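Protein-glutamine gamma-glutamyltransferase (PDB 6G49) catalyses protein cross-linking between glutamine and lysine side chains in vitro, here through its periplasmic domain, and is critical for the viability of Pseudomonas aeruginosa. Local coordinates at residues M41-A47 with F242-Y246; A286-V290 with S301-T305; A218-K222 with L317-L321. All coordinates share one frame; numbering follows the deposited sequence.

Interaction 1. Residues M41-A47 with F242-Y246; sequences MAPGDIA and FCAHY
Pro43 lays its CB over one face of the His245 imidazole, 3.4 Å from the ring centroid and only 6° off the ring normal, a CH-pi contact of nearly ideal centring. The same proline packs against the next side chain back along the helix, its CA lying 3.8 Å from Ala244 CB. Ala244 also receives CG1 of Ile46, so its methyl is held between the turn and the short helix that follows it. The other branch of Ile46, CG2, stands anti to the backbone N (chi1 -52° for CG1) and reaches Cys243 SG at 3.6 Å, touching the sulfur of the residue assigned by similarity as the nucleophile. Ile46 and Phe242 cross at about a right angle, and the methyl of Ala47 rests 3.8 Å from Phe242 CD2.

No hydrogen bond spans the two segments; the contact is made by packing alone, and the type II turn from Ala42 to Asp45, closed by Asp45 N to Ala42 O at 2.9 Å, sets the course of the chain. Gly44, at a positive phi of 112° that suits a residue without a side chain, brings its N near His245 CE1. Asp45 OD2 accepts from Ala42 N at 2.8 Å, above the carboxylate plane, and forms a salt bridge with Arg85.

Phe242 is the N-cap residue of helix 243-256. Segment 41-47 and the start of that helix both pack on strand 286-294, Met41 on Ala288, Ile46 on Ala286, and Cys243 on His287 and Ala288, while Tyr246 meets Phe234 and Phe212 edge to face and the His245 ring also meets Phe234.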
ATOM      1  N   MET A  41       6.978   7.861   5.205  1.00 24.31           N
ATOM      2  CA  MET A  41       8.142   7.173   4.726  0.50 27.89           C
ATOM      3  C   MET A  41       8.718   7.836   3.484  1.00 24.69           C
ATOM      4  O   MET A  41       8.059   8.319   2.581  1.00 24.45           O
ATOM      5  CB  MET A  41       7.815   5.738   4.365  0.50 31.51           C
ATOM      6  CG  MET A  41       6.775   5.659   3.308  0.50 31.40           C
ATOM      7  SD  MET A  41       6.498   3.937   3.097  0.50 37.89           S
ATOM      8  CE  MET A  41       7.263   3.744   1.502  0.50 48.44           C
ATOM      9  N   ALA A  42      10.045   7.826   3.505  1.00 22.01           N
ATOM     10  CA  ALA A  42      10.828   8.170   2.374  1.00 25.27           C
ATOM     11  C   ALA A  42      11.221   6.885   1.659  1.00 28.31           C
ATOM     12  O   ALA A  42      11.380   5.883   2.338  1.00 28.90           O
ATOM     13  CB  ALA A  42      12.040   8.903   2.836  1.00 27.06           C
ATOM     14  N   PRO A  43      11.377   6.887   0.322  1.00 29.26           N
ATOM     15  CA  PRO A  43      11.994   5.746  -0.382  1.00 32.86           C
ATOM     16  C   PRO A  43      13.310   5.411   0.343  1.00 34.04           C
ATOM     17  O   PRO A  43      14.162   6.287   0.596  1.00 33.70           O
ATOM     18  CB  PRO A  43      12.100   6.242  -1.825  1.00 36.98           C
ATOM     19  CG  PRO A  43      10.913   7.162  -1.941  1.00 38.14           C
ATOM     20  CD  PRO A  43      10.946   7.927  -0.628  1.00 36.69           C
ATOM     21  N   GLY A  44      13.432   4.138   0.726  1.00 34.69           N
ATOM     22  CA  GLY A  44      14.534   3.670   1.572  1.00 30.30           C
ATOM     23  C   GLY A  44      14.085   3.241   2.951  1.00 29.37           C
ATOM     24  O   GLY A  44      14.684   2.387   3.617  1.00 30.53           O
ATOM     25  N   ASP A  45      12.999   3.806   3.465  1.00 24.16           N
ATOM     26  CA  ASP A  45      12.625   3.568   4.811  1.00 23.79           C
ATOM     27  C   ASP A  45      12.019   2.177   4.958  1.00 25.22           C
ATOM     28  O   ASP A  45      12.220   1.540   6.007  1.00 25.51           O
ATOM     29  CB  ASP A  45      11.602   4.542   5.413  1.00 24.66           C
ATOM     30  CG  ASP A  45      12.179   5.927   5.692  1.00 34.80           C
ATOM     31  OD1 ASP A  45      13.413   6.041   5.722  1.00 34.75           O
ATOM     32  OD2 ASP A  45      11.398   6.889   5.790  1.00 30.15           O
ATOM     33  N   ILE A  46      11.334   1.669   3.930  1.00 22.52           N
ATOM     34  CA  ILE A  46      10.741   0.340   4.045  1.00 21.93           C
ATOM     35  C   ILE A  46      11.837  -0.716   3.879  1.00 22.52           C
ATOM     36  O   ILE A  46      11.752  -1.796   4.466  1.00 25.00           O
ATOM     37  CB  ILE A  46       9.545   0.119   3.083  1.00 26.77           C
ATOM     38  CG1 ILE A  46       8.537   1.243   3.231  1.00 32.78           C
ATOM     39  CG2 ILE A  46       8.912  -1.248   3.372  1.00 24.97           C
ATOM     40  CD1 ILE A  46       8.098   1.450   4.645  1.00 31.63           C
ATOM     41  N   ALA A  47      12.860  -0.404   3.092  1.00 23.29           N
ATOM     42  CA  ALA A  47      14.008  -1.273   2.930  1.00 25.05           C
ATOM     43  C   ALA A  47      14.653  -1.505   4.301  1.00 25.84           C
ATOM     44  O   ALA A  47      15.139  -2.612   4.644  1.00 27.83           O
ATOM     45  CB  ALA A  47      14.932  -0.687   1.910  1.00 29.49           C
ATOM     46  N   PHE A 242      13.426  -0.102  -3.610  1.00 20.29           N
ATOM     47  CA  PHE A 242      12.594  -1.023  -2.930  1.00 20.21           C
ATOM     48  C   PHE A 242      11.135  -0.543  -3.071  1.00 19.74           C
ATOM     49  O   PHE A 242      10.850   0.314  -3.890  1.00 20.13           O
ATOM     50  CB  PHE A 242      13.083  -1.217  -1.492  1.00 21.97           C
ATOM     51  CG  PHE A 242      12.571  -2.434  -0.783  1.00 21.09           C
ATOM     52  CD1 PHE A 242      12.857  -3.715  -1.278  1.00 23.40           C
ATOM     53  CD2 PHE A 242      11.824  -2.366   0.392  1.00 21.53           C
ATOM     54  CE1 PHE A 242      12.415  -4.836  -0.604  1.00 23.49           C
ATOM     55  CE2 PHE A 242      11.377  -3.504   1.047  1.00 26.21           C
ATOM     56  CZ  PHE A 242      11.645  -4.750   0.515  1.00 24.66           C
ATOM     57  N   CYS A 243      10.209  -1.160  -2.344  1.00 21.31           N
ATOM     58  CA  CYS A 243       8.771  -0.969  -2.698  1.00 22.31           C
ATOM     59  C   CYS A 243       8.370   0.501  -2.593  1.00 20.52           C
ATOM     60  O   CYS A 243       7.538   0.908  -3.395  1.00 23.57           O
ATOM     61  CB  CYS A 243       7.843  -1.814  -1.851  1.00 23.82           C
ATOM     62  SG  CYS A 243       8.136  -1.635  -0.082  1.00 23.53           S
ATOM     63  N   ALA A 244       8.923   1.272  -1.664  1.00 21.46           N
ATOM     64  CA  ALA A 244       8.483   2.696  -1.524  1.00 26.14           C
ATOM     65  C   ALA A 244       8.907   3.542  -2.737  1.00 23.39           C
ATOM     66  O   ALA A 244       8.195   4.460  -3.127  1.00 19.74           O
ATOM     67  CB  ALA A 244       9.036   3.329  -0.311  1.00 27.65           C
ATOM     68  N   HIS A 245      10.058   3.239  -3.355  1.00 20.51           N
ATOM     69  CA  HIS A 245      10.442   3.887  -4.605  1.00 20.86           C
ATOM     70  C   HIS A 245       9.370   3.663  -5.661  1.00 17.76           C
ATOM     71  O   HIS A 245       8.927   4.615  -6.374  1.00 18.49           O
ATOM     72  CB  HIS A 245      11.805   3.380  -5.151  1.00 21.38           C
ATOM     73  CG  HIS A 245      12.951   3.682  -4.274  1.00 21.68           C
ATOM     74  ND1 HIS A 245      13.225   2.965  -3.139  1.00 22.63           N
ATOM     75  CD2 HIS A 245      13.891   4.638  -4.389  1.00 25.33           C
ATOM     76  CE1 HIS A 245      14.306   3.474  -2.576  1.00 22.25           C
ATOM     77  NE2 HIS A 245      14.752   4.487  -3.332  1.00 25.17           N
ATOM     78  N   TYR A 246       8.929   2.417  -5.877  1.00 19.08           N
ATOM     79  CA  TYR A 246       8.033   2.077  -6.931  1.00 19.38           C
ATOM     80  C   TYR A 246       6.632   2.647  -6.647  1.00 18.21           C
ATOM     81  O   TYR A 246       6.012   3.229  -7.492  1.00 18.39           O
ATOM     82  CB  TYR A 246       7.919   0.553  -7.123  1.00 19.67           C
ATOM     83  CG  TYR A 246       9.177  -0.021  -7.741  1.00 20.10           C
ATOM     84  CD1 TYR A 246      10.250  -0.419  -6.963  1.00 20.45           C
ATOM     85  CD2 TYR A 246       9.290  -0.099  -9.109  1.00 21.91           C
ATOM     86  CE1 TYR A 246      11.444  -0.826  -7.525  1.00 19.82           C
ATOM     87  CE2 TYR A 246      10.469  -0.537  -9.679  1.00 20.76           C
ATOM     88  CZ  TYR A 246      11.532  -0.912  -8.905  1.00 23.14           C
ATOM     89  OH  TYR A 246      12.684  -1.347  -9.537  1.00 26.29           O
TER

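Interaction 2. Residues A286-V290 with S301-T305; sequences AHAWV and SVDPT
His287 donates from NE2 to Asp303 OD2 at 2.8 Å, with an N-H...O angle of 162°. The oxygen lies almost in the imidazole plane and is met on its syn side, although ring and carboxylate are turned 60° against each other. With CG anti to the backbone N (chi1 -176°), Asp303 brings its carboxylate up to the ring from the opposite direction. Tyr72 OH is a second hydrogen-bond partner of OD2. The other oxygen, OD1, accepts from Thr305 N at 3.0 Å, making an Asx turn, and also from a water that also donates to Ala288 O and accepts from Thr305 OG1. Both carboxylate oxygens are thus gripped twice.

Backbone bonds join the hairpin itself: Val290 and Val302 form an antiparallel hydrogen-bonded pair, with Val302 N to Val290 O at 2.8 Å.

Apolar packing is lighter. Val290 CB meets Val302 CG1 at 3.9 Å as the two side chains lie alongside each other.

His287 and Asp303 are assigned to the active site by similarity, together with Cys243, and their bond matches the His-Asp half of a transglutaminase-type triad, in which the carboxylate orients the imidazole toward the cysteine.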
ATOM      1  N   ALA A 286       7.225  -6.043   5.227  1.00 16.73           N
ATOM      2  CA  ALA A 286       6.680  -4.663   5.083  1.00 17.93           C
ATOM      3  C   ALA A 286       6.692  -4.302   3.600  1.00 19.20           C
ATOM      4  O   ALA A 286       7.624  -4.633   2.835  1.00 19.66           O
ATOM      5  CB  ALA A 286       7.436  -3.671   5.890  1.00 19.25           C
ATOM      6  N   HIS A 287       5.604  -3.665   3.162  1.00 17.43           N
ATOM      7  CA  HIS A 287       5.397  -3.428   1.740  1.00 18.45           C
ATOM      8  C   HIS A 287       4.576  -2.153   1.555  1.00 17.27           C
ATOM      9  O   HIS A 287       3.860  -1.742   2.424  1.00 18.64           O
ATOM     10  CB  HIS A 287       4.716  -4.647   1.133  1.00 18.23           C
ATOM     11  CG  HIS A 287       4.791  -4.747  -0.342  1.00 18.81           C
ATOM     12  ND1 HIS A 287       6.011  -4.724  -0.967  1.00 21.54           N
ATOM     13  CD2 HIS A 287       3.834  -4.871  -1.282  1.00 19.16           C
ATOM     14  CE1 HIS A 287       5.791  -4.853  -2.284  1.00 23.62           C
ATOM     15  NE2 HIS A 287       4.457  -4.921  -2.519  1.00 21.01           N
ATOM     16  N   ALA A 288       4.721  -1.592   0.368  1.00 16.65           N
ATOM     17  CA  ALA A 288       4.004  -0.399  -0.065  1.00 18.78           C
ATOM     18  C   ALA A 288       3.538  -0.593  -1.489  1.00 17.31           C
ATOM     19  O   ALA A 288       4.277  -1.137  -2.334  1.00 17.69           O
ATOM     20  CB  ALA A 288       4.871   0.821   0.046  1.00 18.69           C
ATOM     21  N   TRP A 289       2.289  -0.201  -1.765  1.00 16.07           N
ATOM     22  CA  TRP A 289       1.692  -0.313  -3.040  1.00 16.05           C
ATOM     23  C   TRP A 289       0.825   0.941  -3.303  1.00 15.81           C
ATOM     24  O   TRP A 289       0.976   1.953  -2.592  1.00 16.49           O
ATOM     25  CB  TRP A 289       0.962  -1.640  -3.229  1.00 18.71           C
ATOM     26  CG  TRP A 289      -0.154  -1.913  -2.262  1.00 17.41           C
ATOM     27  CD1 TRP A 289      -1.496  -1.819  -2.494  1.00 19.55           C
ATOM     28  CD2 TRP A 289      -0.024  -2.484  -0.941  1.00 16.30           C
ATOM     29  NE1 TRP A 289      -2.211  -2.196  -1.386  1.00 20.13           N
ATOM     30  CE2 TRP A 289      -1.341  -2.626  -0.426  1.00 17.71           C
ATOM     31  CE3 TRP A 289       1.050  -2.818  -0.103  1.00 19.31           C
ATOM     32  CZ2 TRP A 289      -1.603  -3.149   0.848  1.00 17.35           C
ATOM     33  CZ3 TRP A 289       0.777  -3.354   1.136  1.00 19.82           C
ATOM     34  CH2 TRP A 289      -0.529  -3.483   1.611  1.00 18.73           C
ATOM     35  N   VAL A 290      -0.028   0.853  -4.311  1.00 17.30           N
ATOM     36  CA  VAL A 290      -0.784   2.040  -4.800  1.00 17.73           C
ATOM     37  C   VAL A 290      -2.267   1.677  -4.872  1.00 18.27           C
ATOM     38  O   VAL A 290      -2.661   0.560  -5.172  1.00 18.10           O
ATOM     39  CB  VAL A 290      -0.243   2.507  -6.161  1.00 19.47           C
ATOM     40  CG1 VAL A 290      -1.075   3.663  -6.749  1.00 23.05           C
ATOM     41  CG2 VAL A 290       1.210   2.903  -6.034  1.00 19.13           C
ATOM     42  N   SER A 301      -6.598  -1.191  -6.310  1.00 21.60           N
ATOM     43  CA  SER A 301      -5.228  -1.312  -5.861  1.00 22.33           C
ATOM     44  C   SER A 301      -4.373  -1.929  -6.957  1.00 22.70           C
ATOM     45  O   SER A 301      -4.828  -2.793  -7.699  1.00 25.09           O
ATOM     46  CB  SER A 301      -5.152  -2.184  -4.628  1.00 25.02           C
ATOM     47  OG  SER A 301      -5.911  -1.617  -3.573  1.00 31.45           O
ATOM     48  N   VAL A 302      -3.127  -1.488  -7.032  1.00 20.26           N
ATOM     49  CA  VAL A 302      -2.172  -1.963  -8.004  0.67 20.44           C
ATOM     50  C   VAL A 302      -0.793  -1.984  -7.337  1.00 20.54           C
ATOM     51  O   VAL A 302      -0.473  -1.143  -6.522  1.00 20.86           O
ATOM     52  CB  VAL A 302      -2.198  -1.116  -9.277  0.67 24.79           C
ATOM     53  CG1 VAL A 302      -1.742   0.322  -9.057  0.67 19.96           C
ATOM     54  CG2 VAL A 302      -1.453  -1.777 -10.407  0.67 31.99           C
ATOM     55  N   ASP A 303       0.043  -2.950  -7.739  1.00 21.21           N
ATOM     56  CA  ASP A 303       1.360  -3.091  -7.099  1.00 20.46           C
ATOM     57  C   ASP A 303       2.449  -3.089  -8.153  1.00 20.48           C
ATOM     58  O   ASP A 303       2.674  -4.100  -8.805  1.00 20.44           O
ATOM     59  CB  ASP A 303       1.436  -4.364  -6.273  1.00 20.52           C
ATOM     60  CG  ASP A 303       2.744  -4.476  -5.547  1.00 19.99           C
ATOM     61  OD1 ASP A 303       3.619  -3.585  -5.699  1.00 22.12           O
ATOM     62  OD2 ASP A 303       2.856  -5.466  -4.753  1.00 20.32           O
ATOM     63  N   PRO A 304       3.152  -1.960  -8.356  1.00 19.81           N
ATOM     64  CA  PRO A 304       4.170  -1.875  -9.389  1.00 21.09           C
ATOM     65  C   PRO A 304       5.344  -2.824  -9.141  1.00 21.05           C
ATOM     66  O   PRO A 304       6.046  -3.171 -10.096  1.00 22.11           O
ATOM     67  CB  PRO A 304       4.624  -0.399  -9.377  1.00 22.52           C
ATOM     68  CG  PRO A 304       4.189   0.103  -8.043  1.00 19.42           C
ATOM     69  CD  PRO A 304       2.937  -0.665  -7.695  1.00 20.97           C
ATOM     70  N   THR A 305       5.556  -3.218  -7.894  1.00 20.81           N
ATOM     71  CA  THR A 305       6.645  -4.129  -7.525  0.57 21.36           C
ATOM     72  C   THR A 305       6.449  -5.434  -8.289  1.00 20.88           C
ATOM     73  O   THR A 305       7.396  -6.163  -8.610  1.00 22.17           O
ATOM     74  CB  THR A 305       6.675  -4.417  -6.018  0.57 20.04           C
ATOM     75  OG1 THR A 305       7.054  -3.230  -5.326  0.57 20.42           O
ATOM     76  CG2 THR A 305       7.640  -5.513  -5.619  0.57 21.73           C
TER
HETATM   77  O   HOH W   1       4.885  -1.337  -4.892  1.00 28.58           O

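Interaction 3. Residues A218-K222 with L317-L321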
ATOM      1  N   ALA A 218      15.534  -2.642 -11.064  1.00 22.43           N
ATOM      2  CA  ALA A 218      16.036  -3.482 -10.030  1.00 22.49           C
ATOM      3  C   ALA A 218      15.209  -3.274  -8.764  1.00 25.02           C
ATOM      4  O   ALA A 218      14.911  -2.099  -8.350  1.00 23.23           O
ATOM      5  CB  ALA A 218      17.496  -3.188  -9.761  1.00 25.57           C
ATOM      6  N   TYR A 219      14.940  -4.387  -8.087  1.00 22.91           N
ATOM      7  CA  TYR A 219      14.262  -4.439  -6.795  1.00 23.81           C
ATOM      8  C   TYR A 219      15.350  -4.861  -5.803  1.00 25.93           C
ATOM      9  O   TYR A 219      15.849  -5.962  -5.875  1.00 25.80           O
ATOM     10  CB  TYR A 219      13.135  -5.452  -6.802  1.00 21.48           C
ATOM     11  CG  TYR A 219      12.182  -5.246  -5.662  1.00 24.07           C
ATOM     12  CD1 TYR A 219      11.470  -4.076  -5.561  1.00 26.81           C
ATOM     13  CD2 TYR A 219      12.008  -6.205  -4.685  1.00 26.83           C
ATOM     14  CE1 TYR A 219      10.604  -3.860  -4.526  1.00 30.05           C
ATOM     15  CE2 TYR A 219      11.137  -5.996  -3.638  1.00 25.47           C
ATOM     16  CZ  TYR A 219      10.436  -4.816  -3.573  1.00 27.38           C
ATOM     17  OH  TYR A 219       9.561  -4.568  -2.553  1.00 29.48           O
ATOM     18  N   THR A 220      15.710  -3.981  -4.882  1.00 23.61           N
ATOM     19  CA  THR A 220      16.850  -4.211  -3.972  1.00 23.91           C
ATOM     20  C   THR A 220      16.554  -3.595  -2.588  1.00 27.82           C
ATOM     21  O   THR A 220      15.966  -2.524  -2.482  1.00 24.87           O
ATOM     22  CB  THR A 220      18.137  -3.655  -4.602  1.00 29.65           C
ATOM     23  OG1 THR A 220      19.217  -3.777  -3.671  1.00 27.48           O
ATOM     24  CG2 THR A 220      18.054  -2.198  -4.985  1.00 28.10           C
ATOM     25  N   LEU A 221      17.133  -4.222  -1.568  1.00 28.56           N
ATOM     26  CA  LEU A 221      17.102  -3.741  -0.218  1.00 31.24           C
ATOM     27  C   LEU A 221      18.197  -2.700   0.007  1.00 36.18           C
ATOM     28  O   LEU A 221      18.232  -2.141   1.075  1.00 34.13           O
ATOM     29  CB  LEU A 221      17.290  -4.934   0.720  1.00 30.62           C
ATOM     30  CG  LEU A 221      16.034  -5.757   0.960  1.00 31.10           C
ATOM     31  CD1 LEU A 221      16.334  -7.085   1.633  1.00 43.65           C
ATOM     32  CD2 LEU A 221      15.053  -4.960   1.816  1.00 32.48           C
ATOM     33  N   LYS A 222      19.063  -2.457  -0.986  1.00 26.41           N
ATOM     34  CA  LYS A 222      20.117  -1.487  -0.890  1.00 33.38           C
ATOM     35  C   LYS A 222      20.070  -0.605  -2.107  1.00 32.12           C
ATOM     36  O   LYS A 222      20.974  -0.570  -2.919  1.00 31.57           O
ATOM     37  CB  LYS A 222      21.469  -2.188  -0.678  1.00 45.78           C
ATOM     38  CG  LYS A 222      21.653  -2.756   0.728  1.00 61.64           C
ATOM     39  CD  LYS A 222      23.086  -2.727   1.249  1.00 86.64           C
ATOM     40  CE  LYS A 222      23.189  -2.366   2.720  1.00 99.08           C
ATOM     41  NZ  LYS A 222      22.243  -3.142   3.561  1.00102.30           N
ATOM     42  N   LEU A 317       9.479 -12.261   0.507  1.00 26.20           N
ATOM     43  CA  LEU A 317      10.800 -11.565   0.293  0.50 25.53           C
ATOM     44  C   LEU A 317      11.949 -12.541   0.667  1.00 24.91           C
ATOM     45  O   LEU A 317      12.993 -12.440  -0.029  1.00 31.43           O
ATOM     46  CB  LEU A 317      10.986 -10.208   1.045  0.50 27.14           C
ATOM     47  CG  LEU A 317      12.329  -9.466   0.834  0.50 27.98           C
ATOM     48  CD1 LEU A 317      12.499  -8.849  -0.552  0.50 25.81           C
ATOM     49  CD2 LEU A 317      12.597  -8.357   1.866  0.50 23.01           C
ATOM     50  N   GLU A 318      11.800 -13.345   1.682  1.00 35.44           N
ATOM     51  CA  GLU A 318      13.045 -14.024   2.096  0.51 33.68           C
ATOM     52  C   GLU A 318      13.328 -15.218   1.176  1.00 35.97           C
ATOM     53  O   GLU A 318      14.475 -15.665   1.161  1.00 32.18           O
ATOM     54  CB  GLU A 318      13.028 -14.403   3.569  0.51 27.84           C
ATOM     55  CG  GLU A 318      12.874 -13.198   4.464  0.51 21.18           C
ATOM     56  CD  GLU A 318      14.000 -12.214   4.387  0.51 20.38           C
ATOM     57  OE1 GLU A 318      15.061 -12.522   4.870  0.51 22.21           O
ATOM     58  OE2 GLU A 318      13.816 -11.130   3.813  0.51 21.41           O
ATOM     59  N   GLN A 319      12.367 -15.562   0.293  1.00 33.05           N
ATOM     60  CA  GLN A 319      12.566 -16.525  -0.794  1.00 31.11           C
ATOM     61  C   GLN A 319      12.984 -15.818  -2.071  1.00 38.45           C
ATOM     62  O   GLN A 319      13.030 -16.464  -3.127  1.00 33.75           O
ATOM     63  CB  GLN A 319      11.292 -17.341  -1.047  1.00 30.71           C
ATOM     64  CG  GLN A 319      10.963 -18.305   0.058  1.00 35.50           C
ATOM     65  CD  GLN A 319      10.752 -17.488   1.314  1.00 48.19           C
ATOM     66  OE1 GLN A 319       9.840 -16.647   1.400  1.00 44.18           O
ATOM     67  NE2 GLN A 319      11.623 -17.703   2.291  1.00 42.43           N
ATOM     68  N   ALA A 320      13.237 -14.528  -1.991  1.00 32.37           N
ATOM     69  CA  ALA A 320      13.608 -13.801  -3.173  1.00 37.63           C
ATOM     70  C   ALA A 320      14.799 -12.932  -2.906  1.00 38.48           C
ATOM     71  O   ALA A 320      15.699 -12.835  -3.718  1.00 41.80           O
ATOM     72  CB  ALA A 320      12.444 -12.947  -3.640  1.00 42.71           C
ATOM     73  N   LEU A 321      14.795 -12.287  -1.751  1.00 39.81           N
ATOM     74  CA  LEU A 321      15.875 -11.386  -1.441  1.00 37.95           C
ATOM     75  C   LEU A 321      16.558 -11.533  -0.105  1.00 36.10           C
ATOM     76  O   LEU A 321      16.083 -12.151   0.828  1.00 35.70           O
ATOM     77  CB  LEU A 321      15.404  -9.931  -1.566  1.00 45.03           C
ATOM     78  CG  LEU A 321      15.222  -9.312  -2.950  1.00 42.56           C
ATOM     79  CD1 LEU A 321      15.036  -7.816  -2.782  1.00 50.93           C
ATOM     80  CD2 LEU A 321      16.415  -9.602  -3.832  1.00 43.13           C
TER
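Leu221 and Leu317 meet tip to tip, CD1 of the first lying 4.0 Å from CD2 of the second. Beside them Leu321 rests its CD1 against Tyr219, 3.9 Å from CD2 of the ring and 3.7 Å from the carbonyl O of the same tyrosine, the two side chains crossing obliquely. Leu317 reaches the ring as well, its CD1 standing 4.4 Å from Tyr219 CE2. The side-chain contacts are apolar, and no hydrogen bond crosses between the segments.

In Leu317 the CG is anti to the backbone N (chi1 -180°), which extends the branch toward Leu221. A backbone bond from Ala320 N to Leu317 O, 2.9 Å, closes a turn, and Leu317 at its start and Leu321 just after it both touch Tyr219 and Leu221. Across the contact, Thr220 OG1 accepts from Lys222 N at 3.0 Å, an ST turn that bends the chain directly after strand 218-219.

That strand pairs in parallel with strand 240-241, at the approach to the cysteine-bearing helix of the transglutaminase-like fold. Segment 317-321, following helix 310-315, ends the modelled chain and packs against Tyr219 and Leu221 at the surface of the protein.

Farther out, the Tyr219 ring stacks on Phe242 and touches Thr305, with its side chain about 3 Å from that of Cys243 at the nearest atoms. Leu221 also packs on Phe242, and Leu317 touches Arg312 of helix 310-315.

Overall arrangement
The three contacts touch one another in a cluster around the probable catalytic centre. Interactions 1 and 2 have centres about 11 Å apart, interactions 1 and 3 about 12 Å, and interactions 2 and 3 about 14 Å. Interaction 1 packs the N-terminal segment on the start of helix 243-256, whose cysteine lies against strand 286-294 of interaction 2. Interaction 3 adds Tyr219, which touches both of the others. In sequence, interaction 1 closes before interaction 2 opens, interaction 3 crosses interaction 1, and interaction 2 is nested inside the loop closed by interaction 3. Distant parts of the periplasmic chain, N-terminal segment included, thus converge on the probable Cys-His-Asp triad.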